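Local coordinates for protein glycoside hydrolase family 31 (Trueperella pyogenes, PDB 5I0F) that probably hydrolyses cycloalternan, a cyclic glucose oligosaccharide, acting as a family 31 glycoside hydrolase through a covalent sugar-enzyme intermediate, at residues Q352-R355 and G356-T360; S543-A546 and G547-G551; R577-A580 and A581-M585. All blocks are in the same frame, centred on the assembly; numbering follows the deposited sequence.

Contact 1 of 3, residues Q352-R355 and G356-T360; sequences QPHR and GPDFT
The imidazole of His-354 has one corner of the Phe-359 ring, CE1, over one face near the rim, and the carboxylate of Asp-358 at its edge. The two rings are oblique, with centroids 5.0 Å apart and planes at 50°, and the closest approach of the phenyl group is made by CZ, 3.5 Å from His-354 CB. Over the centre of a face of the phenyl ring lies CB of Asp-358, the residue just before it.

At the imidazole edge, His-354 ND1 donates to Asp-358 OD2 over 2.8 Å. The acceptor is almost coplanar with the imidazole, but the carboxylate is turned 78° from it and is met on its anti side. The backbone N of Arg-355 bonds the same oxygen at 3.0 Å, from well above the carboxylate plane and from the face opposite to ND1. In return, Asp-358 N donates to Arg-355 O over 2.9 Å, which closes the turn through Gly-356 and Pro-357 into the short 3-10 segment 356-358. The chain of Arg-355, bent at both chi2 and chi3, carries its guanidinium away from this turn to salt bridges with Glu-457 and Asp-458. His-354 NE2 bonds Glu-401, and Tyr-346 meets the imidazole edge-to-face.

This stretch belongs to the long loop between strand 326-329 and helix 370-379 of the TIM barrel, and a bound calcium ion lies about 4 Å from the Asp-358 side chain. Held by donors from opposite sides of its plane, the carboxylate is probably restrained from rotating. With a carboxylate oxygen at each of its ring nitrogens, the imidazole of His-354 would be expected to favour the doubly protonated, positively charged form.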
loop_
_atom_site.group_PDB
_atom_site.type_symbol
_atom_site.label_atom_id
_atom_site.label_comp_id
_atom_site.label_asym_id
_atom_site.label_seq_id
_atom_site.Cartn_x
_atom_site.Cartn_y
_atom_site.Cartn_z
ATOM N N GLN A 352 -16.831 -26.182 4.211
ATOM C CA GLN A 352 -15.857 -26.906 3.377
ATOM C C GLN A 352 -15.722 -26.209 1.996
ATOM O O GLN A 352 -16.648 -25.511 1.562
ATOM C CB GLN A 352 -16.294 -28.368 3.160
ATOM C CG GLN A 352 -16.212 -29.275 4.387
ATOM C CD GLN A 352 -16.673 -30.712 4.116
ATOM O OE1 GLN A 352 -17.240 -31.020 3.063
ATOM N NE2 GLN A 352 -16.453 -31.596 5.082
ATOM N N PRO A 353 -14.579 -26.394 1.299
ATOM C CA PRO A 353 -14.456 -25.813 -0.056
ATOM C C PRO A 353 -15.504 -26.335 -1.040
ATOM O O PRO A 353 -15.822 -27.519 -0.993
ATOM C CB PRO A 353 -13.063 -26.277 -0.520
ATOM C CG PRO A 353 -12.308 -26.570 0.720
ATOM C CD PRO A 353 -13.322 -27.043 1.732
ATOM N N HIS A 354 -16.034 -25.460 -1.896
ATOM C CA HIS A 354 -16.935 -25.854 -2.984
ATOM C C HIS A 354 -16.196 -26.234 -4.261
ATOM O O HIS A 354 -15.070 -25.818 -4.472
ATOM C CB HIS A 354 -17.901 -24.708 -3.332
ATOM C CG HIS A 354 -18.963 -24.497 -2.307
ATOM N ND1 HIS A 354 -20.058 -25.329 -2.185
ATOM C CD2 HIS A 354 -19.081 -23.570 -1.332
ATOM C CE1 HIS A 354 -20.814 -24.910 -1.189
ATOM N NE2 HIS A 354 -20.233 -23.854 -0.645
ATOM N N ARG A 355 -16.854 -27.029 -5.101
ATOM C CA ARG A 355 -16.446 -27.249 -6.496
ATOM C C ARG A 355 -17.465 -26.659 -7.444
ATOM O O ARG A 355 -18.626 -26.438 -7.073
ATOM C CB ARG A 355 -16.314 -28.753 -6.789
ATOM C CG ARG A 355 -15.265 -29.502 -5.965
ATOM C CD ARG A 355 -13.892 -28.839 -5.935
ATOM N NE ARG A 355 -13.347 -28.509 -7.263
ATOM C CZ ARG A 355 -12.092 -28.102 -7.495
ATOM N NH1 ARG A 355 -11.209 -27.976 -6.506
ATOM N NH2 ARG A 355 -11.702 -27.849 -8.739
ATOM N N GLY A 356 -17.028 -26.414 -8.679
ATOM C CA GLY A 356 -17.871 -25.838 -9.731
ATOM C C GLY A 356 -19.249 -26.450 -9.874
ATOM O O GLY A 356 -20.237 -25.732 -9.914
ATOM N N PRO A 357 -19.325 -27.785 -9.932
ATOM C CA PRO A 357 -20.623 -28.487 -10.016
ATOM C C PRO A 357 -21.568 -28.312 -8.819
ATOM O O PRO A 357 -22.730 -28.697 -8.929
ATOM C CB PRO A 357 -20.213 -29.970 -10.141
ATOM C CG PRO A 357 -18.844 -29.937 -10.714
ATOM C CD PRO A 357 -18.196 -28.712 -10.124
ATOM N N ASP A 358 -21.114 -27.757 -7.694
ATOM C CA ASP A 358 -22.029 -27.431 -6.592
ATOM C C ASP A 358 -23.062 -26.361 -6.931
ATOM O O ASP A 358 -24.047 -26.222 -6.227
ATOM C CB ASP A 358 -21.281 -26.921 -5.352
ATOM C CG ASP A 358 -20.353 -27.948 -4.741
ATOM O OD1 ASP A 358 -20.423 -29.154 -5.068
ATOM O OD2 ASP A 358 -19.550 -27.519 -3.882
ATOM N N PHE A 359 -22.811 -25.556 -7.953
ATOM C CA PHE A 359 -23.580 -24.351 -8.160
ATOM C C PHE A 359 -24.530 -24.432 -9.337
ATOM O O PHE A 359 -24.173 -24.934 -10.393
ATOM C CB PHE A 359 -22.657 -23.162 -8.346
ATOM C CG PHE A 359 -21.749 -22.932 -7.184
ATOM C CD1 PHE A 359 -22.248 -22.429 -5.980
ATOM C CD2 PHE A 359 -20.396 -23.276 -7.261
ATOM C CE1 PHE A 359 -21.418 -22.230 -4.886
ATOM C CE2 PHE A 359 -19.555 -23.074 -6.171
ATOM C CZ PHE A 359 -20.072 -22.563 -4.975
ATOM N N THR A 360 -25.731 -23.910 -9.116
ATOM C CA THR A 360 -26.707 -23.639 -10.154
ATOM C C THR A 360 -26.918 -22.140 -10.196
ATOM O O THR A 360 -27.031 -21.495 -9.146
ATOM C CB THR A 360 -28.040 -24.332 -9.838
ATOM O OG1 THR A 360 -27.797 -25.726 -9.670
ATOM C CG2 THR A 360 -29.019 -24.171 -10.973
#

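Contact 2 of 3, residues S543-A546 and G547-G551; sequences SITA and GITAG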
loop_
_atom_site.group_PDB
_atom_site.type_symbol
_atom_site.label_atom_id
_atom_site.label_comp_id
_atom_site.label_asym_id
_atom_site.label_seq_id
_atom_site.Cartn_x
_atom_site.Cartn_y
_atom_site.Cartn_z
ATOM N N SER A 543 1.065 10.142 -8.574
ATOM C CA SER A 543 1.064 8.784 -9.110
ATOM C C SER A 543 2.308 8.511 -9.958
ATOM O O SER A 543 2.858 7.424 -9.877
ATOM C CB SER A 543 -0.241 8.454 -9.855
ATOM O OG SER A 543 -1.424 8.647 -9.032
ATOM N N ILE A 544 2.778 9.492 -10.730
ATOM C CA ILE A 544 4.044 9.324 -11.487
ATOM C C ILE A 544 5.214 9.047 -10.516
ATOM O O ILE A 544 6.017 8.149 -10.730
ATOM C CB ILE A 544 4.352 10.552 -12.367
ATOM C CG1 ILE A 544 3.258 10.744 -13.421
ATOM C CG2 ILE A 544 5.735 10.425 -13.039
ATOM C CD1 ILE A 544 3.266 12.114 -14.081
ATOM N N THR A 545 5.291 9.842 -9.456
ATOM C CA THR A 545 6.266 9.659 -8.399
ATOM C C THR A 545 6.185 8.263 -7.763
ATOM O O THR A 545 7.217 7.578 -7.572
ATOM C CB THR A 545 6.138 10.783 -7.350
ATOM O OG1 THR A 545 6.302 12.048 -8.016
ATOM C CG2 THR A 545 7.187 10.667 -6.257
ATOM N N ALA A 546 4.973 7.824 -7.492
ATOM C CA ALA A 546 4.750 6.496 -6.927
ATOM C C ALA A 546 5.311 5.388 -7.819
ATOM O O ALA A 546 5.955 4.464 -7.325
ATOM C CB ALA A 546 3.284 6.292 -6.640
ATOM N N GLY A 547 5.108 5.496 -9.127
ATOM C CA GLY A 547 5.584 4.463 -10.037
ATOM C C GLY A 547 7.094 4.417 -10.181
ATOM O O GLY A 547 7.676 3.349 -10.219
ATOM N N ILE A 548 7.720 5.594 -10.254
ATOM C CA ILE A 548 9.170 5.700 -10.353
ATOM C C ILE A 548 9.845 5.192 -9.079
ATOM O O ILE A 548 10.811 4.410 -9.155
ATOM C CB ILE A 548 9.603 7.147 -10.670
ATOM C CG1 ILE A 548 9.001 7.572 -12.008
ATOM C CG2 ILE A 548 11.129 7.274 -10.693
ATOM C CD1 ILE A 548 9.135 9.050 -12.295
ATOM N N THR A 549 9.326 5.605 -7.914
ATOM C CA THR A 549 9.898 5.197 -6.651
ATOM C C THR A 549 9.662 3.703 -6.405
ATOM O O THR A 549 10.578 3.016 -5.942
ATOM C CB THR A 549 9.400 6.034 -5.461
ATOM O OG1 THR A 549 7.978 6.023 -5.369
ATOM C CG2 THR A 549 9.878 7.464 -5.581
ATOM N N ALA A 550 8.475 3.199 -6.759
ATOM C CA ALA A 550 8.206 1.763 -6.611
ATOM C C ALA A 550 9.189 0.971 -7.503
ATOM O O ALA A 550 9.786 -0.015 -7.058
ATOM C CB ALA A 550 6.764 1.444 -6.963
ATOM N N GLY A 551 9.378 1.438 -8.737
ATOM C CA GLY A 551 10.358 0.842 -9.662
ATOM C C GLY A 551 11.771 0.781 -9.100
ATOM O O GLY A 551 12.469 -0.258 -9.198
#
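Ile-544 and Ile-548, one turn apart on helix 537-551, lie side by side and point the same way. Both adopt the same extended shape, CG1 beside the backbone N and the chain straight beyond it (chi2 164° and 169°), which sends CD1 of Ile-548 back along the helix to within 3.7 Å of Ile-544 CG2. On the way CG1 of Ile-548 passes 3.3 Å from Ile-544 O, the carbonyl that accepts the amide of Ile-548. The two side chains thus form a continuous aliphatic ridge.

Thr-545 and Thr-549 make a second pair on another side of the helix. Here the hydroxyl of Thr-549 is tucked between its own backbone N and carbonyl carbon, with CG2 beside the backbone N. Its OG1 comes 2.8 Å from Thr-545 O and 3.2 Å from Ala-546 O, while CG2 lies 4.2 Å from CG2 of Thr-545. Thr-545 O also takes the amide of Thr-549 at 2.9 Å, in a nearly straight bond. Gly-547 and Ala-550 continue the regular ladder, bonding Ser-543 O and Ala-546 O.

Thr-549 OG1 is also hydrogen-bonded to the amide N of Arg-181, a link from the helix to the segment just after strand 174-179. The helix is the crossover between strands 527-529 and 558-561 of the TIM barrel. Ser-543, Ala-546 and Ala-550 face the latter strand, the two alanines resting on Trp-558 and Ser-543 on Trp-560, while the isoleucine ridge meets Pro-681, Thr-683 and Ala-653.

Contact 3 of 3, residues R577-A580 and A581-M585; sequences RAFA and AATFM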
loop_
_atom_site.group_PDB
_atom_site.type_symbol
_atom_site.label_atom_id
_atom_site.label_comp_id
_atom_site.label_asym_id
_atom_site.label_seq_id
_atom_site.Cartn_x
_atom_site.Cartn_y
_atom_site.Cartn_z
ATOM N N ARG A 577 -4.667 13.700 -20.693
ATOM C CA ARG A 577 -3.244 13.696 -20.347
ATOM C C ARG A 577 -2.868 12.420 -19.586
ATOM O O ARG A 577 -1.808 11.844 -19.814
ATOM C CB ARG A 577 -2.853 14.918 -19.514
ATOM C CG ARG A 577 -3.019 16.269 -20.175
ATOM C CD ARG A 577 -2.335 16.354 -21.517
ATOM N NE ARG A 577 -2.180 17.728 -21.982
ATOM C CZ ARG A 577 -1.693 18.074 -23.172
ATOM N NH1 ARG A 577 -1.309 17.157 -24.063
ATOM N NH2 ARG A 577 -1.581 19.369 -23.478
ATOM N N ALA A 578 -3.750 11.973 -18.713
ATOM C CA ALA A 578 -3.505 10.793 -17.908
ATOM C C ALA A 578 -3.557 9.516 -18.742
ATOM O O ALA A 578 -2.789 8.579 -18.501
ATOM C CB ALA A 578 -4.513 10.717 -16.774
ATOM N N PHE A 579 -4.479 9.472 -19.708
ATOM C CA PHE A 579 -4.593 8.307 -20.600
ATOM C C PHE A 579 -3.305 8.181 -21.442
ATOM O O PHE A 579 -2.761 7.085 -21.595
ATOM C CB PHE A 579 -5.857 8.404 -21.468
ATOM C CG PHE A 579 -6.320 7.087 -22.065
ATOM C CD1 PHE A 579 -5.706 6.556 -23.191
ATOM C CD2 PHE A 579 -7.414 6.416 -21.528
ATOM C CE1 PHE A 579 -6.150 5.367 -23.755
ATOM C CE2 PHE A 579 -7.872 5.225 -22.090
ATOM C CZ PHE A 579 -7.228 4.685 -23.194
ATOM N N ALA A 580 -2.803 9.312 -21.947
ATOM C CA ALA A 580 -1.543 9.336 -22.716
ATOM C C ALA A 580 -0.363 8.868 -21.853
ATOM O O ALA A 580 0.455 8.039 -22.274
ATOM C CB ALA A 580 -1.293 10.729 -23.279
ATOM N N ALA A 581 -0.296 9.355 -20.619
ATOM C CA ALA A 581 0.782 8.958 -19.732
ATOM C C ALA A 581 0.734 7.482 -19.415
ATOM O O ALA A 581 1.791 6.817 -19.439
ATOM C CB ALA A 581 0.755 9.765 -18.444
ATOM N N ALA A 582 -0.474 6.993 -19.094
ATOM C CA ALA A 582 -0.678 5.599 -18.731
ATOM C C ALA A 582 -0.260 4.648 -19.847
ATOM O O ALA A 582 0.161 3.517 -19.573
ATOM C CB ALA A 582 -2.138 5.355 -18.329
ATOM N N THR A 583 -0.358 5.114 -21.095
ATOM C CA THR A 583 0.075 4.360 -22.273
ATOM C C THR A 583 1.567 3.989 -22.218
ATOM O O THR A 583 1.982 2.970 -22.790
ATOM C CB THR A 583 -0.279 5.158 -23.556
ATOM O OG1 THR A 583 -1.692 5.341 -23.601
ATOM C CG2 THR A 583 0.148 4.469 -24.838
ATOM N N PHE A 584 2.371 4.814 -21.548
ATOM C CA PHE A 584 3.809 4.600 -21.419
ATOM C C PHE A 584 4.228 4.252 -19.978
ATOM O O PHE A 584 5.283 4.700 -19.520
ATOM C CB PHE A 584 4.563 5.850 -21.908
ATOM C CG PHE A 584 4.384 6.101 -23.374
ATOM C CD1 PHE A 584 3.305 6.829 -23.845
ATOM C CD2 PHE A 584 5.260 5.541 -24.284
ATOM C CE1 PHE A 584 3.127 7.019 -25.207
ATOM C CE2 PHE A 584 5.091 5.736 -25.655
ATOM C CZ PHE A 584 4.020 6.473 -26.110
ATOM N N MET A 585 3.412 3.442 -19.303
ATOM C CA MET A 585 3.709 2.880 -17.995
ATOM C C MET A 585 3.523 1.375 -18.004
ATOM O O MET A 585 2.929 0.841 -18.946
ATOM C CB MET A 585 2.832 3.543 -16.924
ATOM C CG MET A 585 3.178 5.013 -16.718
ATOM S SD MET A 585 2.046 5.932 -15.647
ATOM C CE MET A 585 2.617 7.604 -15.890
#
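Thr-583 holds OG1 beside its backbone N (chi1 -61°), and from there the hydroxyl reaches back one turn to Phe-579 O. Phe-584 turns its ring by a similar first torsion (chi1 -66°) toward the carbonyl of Ala-580. Both residues lie near the C-terminal end of helix 572-583, the crossover between strands 558-561 and 587-590 of the TIM barrel.

Phe-579 O is gripped twice by the same residue: Thr-583 OG1 donates at 2.9 Å and Thr-583 N at 3.1 Å, from opposite faces of the carbonyl plane. The amide bond is rather bent, and a weak second branch runs from Thr-583 N to Ala-580 O. In the two preceding rungs the ladder is regular, Ala-581 N bonding Arg-577 O at 3.0 Å and Ala-582 N bonding Ala-578 O at 2.9 Å. After Thr-583 the backbone tightens to three-residue spacing, with Phe-584 N on Ala-581 O at 3.0 Å, and Met-585 is already extended toward the next strand.

The alanines of this helix pack against its neighbours: Ala-578 and Ala-582 on Trp-560 of strand 558-561, and Ala-580 on Tyr-625 of helix 617-646. The carbonyls at the helix end are taken up from outside, those of Thr-583 and Met-585 by Arg-629 and that of Phe-584 by the hydroxyl of Tyr-671. At the other end of the contact Arg-577 extends its guanidinium to the carbonyls of Val-718 and Gly-719.

Ala-580 O, besides the weak bond, has CB of Thr-583 at 3.2 Å and lies in the plane of the Phe-584 ring at its edge, 3.5 Å from CD1.

Along the chain the three contacts follow one another without nesting or crossing, and each is local, joining residues three to five positions apart, and closes no long loop. Contact 1 comes first, in the excursion between strand 326-329 and helix 370-379, and its nearest atoms stay about 34 Å from either of the others. Contact 2 lies on the helix leading into strand 558-561, and contact 3 ends the helix leaving it, so both flank the same strand of the TIM barrel. Their centres are 14 Å apart and they meet directly, Ile-544 CG1 packing 4.0 Å from Met-585 CE, which ties two successive crossover units of the barrel together.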